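Local coordinates for periplasmic binding protein (Pseudomonas aeruginosa, PDB 2R79) that binds heme in the periplasm, coordinating its iron, and probably delivers it for transport into the cell, at residues L1-V6 / E22-G27. Numbering follows the deposited sequence.
Sequences LPQRWV and ESKLVG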
ATOM      1  N   LEU A   1     -30.412  22.743  23.423  1.00 39.49           N
ATOM      2  CA  LEU A   1     -29.689  21.459  23.162  1.00 40.28           C
ATOM      3  C   LEU A   1     -28.181  21.678  23.125  1.00 38.82           C
ATOM      4  O   LEU A   1     -27.700  22.625  22.508  1.00 40.19           O
ATOM      5  CB  LEU A   1     -30.133  20.861  21.826  1.00 39.95           C
ATOM      6  CG  LEU A   1     -31.614  20.523  21.661  1.00 40.33           C
ATOM      7  CD1 LEU A   1     -31.845  19.967  20.263  1.00 39.72           C
ATOM      8  CD2 LEU A   1     -32.041  19.520  22.723  1.00 40.10           C
ATOM      9  N   PRO A   2     -27.415  20.801  23.788  1.00 37.38           N
ATOM     10  CA  PRO A   2     -25.953  20.937  23.802  1.00 37.24           C
ATOM     11  C   PRO A   2     -25.338  20.962  22.402  1.00 37.55           C
ATOM     12  O   PRO A   2     -25.733  20.188  21.527  1.00 36.45           O
ATOM     13  CB  PRO A   2     -25.502  19.731  24.632  1.00 36.76           C
ATOM     14  CG  PRO A   2     -26.614  18.744  24.452  1.00 35.73           C
ATOM     15  CD  PRO A   2     -27.838  19.610  24.539  1.00 37.00           C
ATOM     16  N   GLN A   3     -24.369  21.855  22.200  1.00 37.95           N
ATOM     17  CA  GLN A   3     -23.704  21.995  20.907  1.00 37.96           C
ATOM     18  C   GLN A   3     -22.286  21.441  20.885  1.00 37.14           C
ATOM     19  O   GLN A   3     -21.812  20.980  19.848  1.00 38.16           O
ATOM     20  CB  GLN A   3     -23.669  23.463  20.490  1.00 39.25           C
ATOM     21  CG  GLN A   3     -25.036  24.071  20.296  1.00 40.48           C
ATOM     22  CD  GLN A   3     -25.865  23.311  19.291  1.00 42.25           C
ATOM     23  OE1 GLN A   3     -25.491  23.194  18.125  1.00 42.91           O
ATOM     24  NE2 GLN A   3     -27.001  22.784  19.738  1.00 43.14           N
ATOM     25  N   ARG A   4     -21.601  21.507  22.020  1.00 36.39           N
ATOM     26  CA  ARG A   4     -20.240  20.995  22.104  1.00 35.80           C
ATOM     27  C   ARG A   4     -20.207  19.791  23.037  1.00 34.44           C
ATOM     28  O   ARG A   4     -20.428  19.913  24.241  1.00 33.39           O
ATOM     29  CB  ARG A   4     -19.283  22.076  22.612  1.00 37.65           C
ATOM     30  CG  ARG A   4     -19.301  23.376  21.803  1.00 40.05           C
ATOM     31  CD  ARG A   4     -17.989  24.138  21.974  1.00 41.62           C
ATOM     32  NE  ARG A   4     -17.102  23.929  20.831  1.00 43.99           N
ATOM     33  CZ  ARG A   4     -15.787  23.753  20.918  1.00 43.01           C
ATOM     34  NH1 ARG A   4     -15.192  23.756  22.099  1.00 37.78           N
ATOM     35  NH2 ARG A   4     -15.066  23.580  19.816  1.00 46.28           N
ATOM     36  N   TRP A   5     -19.925  18.628  22.465  1.00 32.94           N
ATOM     37  CA  TRP A   5     -19.884  17.380  23.218  1.00 32.36           C
ATOM     38  C   TRP A   5     -18.495  16.778  23.344  1.00 32.01           C
ATOM     39  O   TRP A   5     -17.695  16.825  22.413  1.00 32.50           O
ATOM     40  CB  TRP A   5     -20.752  16.318  22.540  1.00 30.07           C
ATOM     41  CG  TRP A   5     -22.213  16.594  22.460  1.00 29.93           C
ATOM     42  CD1 TRP A   5     -22.817  17.743  22.039  1.00 29.85           C
ATOM     43  CD2 TRP A   5     -23.267  15.658  22.715  1.00 28.60           C
ATOM     44  NE1 TRP A   5     -24.183  17.579  22.009  1.00 29.23           N
ATOM     45  CE2 TRP A   5     -24.485  16.308  22.420  1.00 28.95           C
ATOM     46  CE3 TRP A   5     -23.297  14.329  23.160  1.00 28.07           C
ATOM     47  CZ2 TRP A   5     -25.724  15.675  22.556  1.00 29.77           C
ATOM     48  CZ3 TRP A   5     -24.528  13.698  23.295  1.00 29.22           C
ATOM     49  CH2 TRP A   5     -25.728  14.373  22.992  1.00 29.25           C
ATOM     50  N   VAL A   6     -18.222  16.208  24.508  1.00 31.98           N
ATOM     51  CA  VAL A   6     -16.973  15.504  24.744  1.00 32.99           C
ATOM     52  C   VAL A   6     -17.478  14.121  25.150  1.00 34.56           C
ATOM     53  O   VAL A   6     -18.359  14.004  26.007  1.00 34.26           O
ATOM     54  CB  VAL A   6     -16.147  16.133  25.872  1.00 32.13           C
ATOM     55  CG1 VAL A   6     -15.081  15.158  26.343  1.00 28.56           C
ATOM     56  CG2 VAL A   6     -15.481  17.398  25.361  1.00 31.25           C
ATOM     57  N   GLU A  22     -21.920  13.911  14.780  1.00 27.46           N
ATOM     58  CA  GLU A  22     -20.467  14.024  14.646  1.00 30.07           C
ATOM     59  C   GLU A  22     -19.928  15.449  14.727  1.00 31.13           C
ATOM     60  O   GLU A  22     -18.888  15.679  15.336  1.00 31.61           O
ATOM     61  CB  GLU A  22     -19.977  13.397  13.335  1.00 29.06           C
ATOM     62  CG  GLU A  22     -18.467  13.191  13.320  1.00 33.21           C
ATOM     63  CD  GLU A  22     -17.951  12.562  12.035  1.00 37.30           C
ATOM     64  OE1 GLU A  22     -18.706  11.803  11.392  1.00 40.27           O
ATOM     65  OE2 GLU A  22     -16.779  12.814  11.673  1.00 40.30           O
ATOM     66  N   SER A  23     -20.625  16.403  14.116  1.00 30.80           N
ATOM     67  CA  SER A  23     -20.149  17.781  14.130  1.00 31.00           C
ATOM     68  C   SER A  23     -20.284  18.423  15.503  1.00 30.34           C
ATOM     69  O   SER A  23     -19.775  19.514  15.733  1.00 31.62           O
ATOM     70  CB  SER A  23     -20.892  18.625  13.084  1.00 31.30           C
ATOM     71  OG  SER A  23     -22.254  18.795  13.433  1.00 34.27           O
ATOM     72  N   LYS A  24     -20.963  17.754  16.422  1.00 29.80           N
ATOM     73  CA  LYS A  24     -21.110  18.309  17.755  1.00 29.77           C
ATOM     74  C   LYS A  24     -20.053  17.787  18.720  1.00 30.00           C
ATOM     75  O   LYS A  24     -19.925  18.294  19.830  1.00 29.10           O
ATOM     76  CB  LYS A  24     -22.514  18.035  18.294  1.00 32.09           C
ATOM     77  CG  LYS A  24     -23.576  18.827  17.558  1.00 34.37           C
ATOM     78  CD  LYS A  24     -24.955  18.621  18.142  1.00 38.05           C
ATOM     79  CE  LYS A  24     -25.961  19.524  17.445  1.00 38.49           C
ATOM     80  NZ  LYS A  24     -27.355  19.193  17.842  1.00 42.50           N
ATOM     81  N   LEU A  25     -19.295  16.781  18.288  1.00 29.77           N
ATOM     82  CA  LEU A  25     -18.233  16.204  19.110  1.00 29.39           C
ATOM     83  C   LEU A  25     -16.969  17.055  19.006  1.00 29.61           C
ATOM     84  O   LEU A  25     -16.413  17.198  17.924  1.00 30.03           O
ATOM     85  CB  LEU A  25     -17.910  14.776  18.648  1.00 28.27           C
ATOM     86  CG  LEU A  25     -18.862  13.644  19.047  1.00 28.76           C
ATOM     87  CD1 LEU A  25     -18.440  12.340  18.372  1.00 25.43           C
ATOM     88  CD2 LEU A  25     -18.853  13.493  20.561  1.00 27.09           C
ATOM     89  N   VAL A  26     -16.513  17.617  20.122  1.00 29.65           N
ATOM     90  CA  VAL A  26     -15.302  18.431  20.098  1.00 30.79           C
ATOM     91  C   VAL A  26     -14.113  17.716  20.734  1.00 31.71           C
ATOM     92  O   VAL A  26     -12.979  18.183  20.644  1.00 34.29           O
ATOM     93  CB  VAL A  26     -15.503  19.807  20.807  1.00 30.78           C
ATOM     94  CG1 VAL A  26     -16.570  20.612  20.079  1.00 27.39           C
ATOM     95  CG2 VAL A  26     -15.873  19.607  22.267  1.00 30.17           C
ATOM     96  N   GLY A  27     -14.373  16.579  21.369  1.00 30.71           N
ATOM     97  CA  GLY A  27     -13.305  15.826  21.997  1.00 28.96           C
ATOM     98  C   GLY A  27     -13.752  14.443  22.431  1.00 28.48           C
ATOM     99  O   GLY A  27     -14.922  14.237  22.756  1.00 27.97           O
TER
HETATM  100  O   HOH W   1     -27.372  18.529  20.525  1.00 40.77           O
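Trp5 and Val6 pair in parallel with Leu25 and Gly27, and the register slips by one residue between the two pairs, a beta bulge. Two nearly straight backbone bonds hold the strands: Trp5 N donates to Lys24 O (2.7 Å), and Val26 N to Trp5 O (2.7 Å). Gly27 N adds a weak bond to the same Trp5 O, so one carbonyl accepts from both Val26 and Gly27.

Among the polar side chains, the indole N-H folds back on its own segment: Trp5 NE1, its partner lying in the ring plane, reaches Pro2 O at 3.1 Å from above the carbonyl plane. A water then links that oxygen across to Lys24 NZ, at the tip of a chain extended beyond CG that runs alongside the indole.

Apolar contact on the face carrying Trp5 and Leu25 brings Trp5 CB to Leu25 CD2 at 3.9 Å. Val26, the extra residue of the bulge, parts its two methyls: CG1 lies over one face of the Arg4 guanidinium, 3.3 Å from CZ, and CG2 against Val6 CG2.

The strands belong to a beta-alpha-beta unit connected by helix 10-18, against which Leu25 packs. Strand 5-7 lies between 25-28 and 62-65, while helix 94-108 receives Trp5 and Lys24.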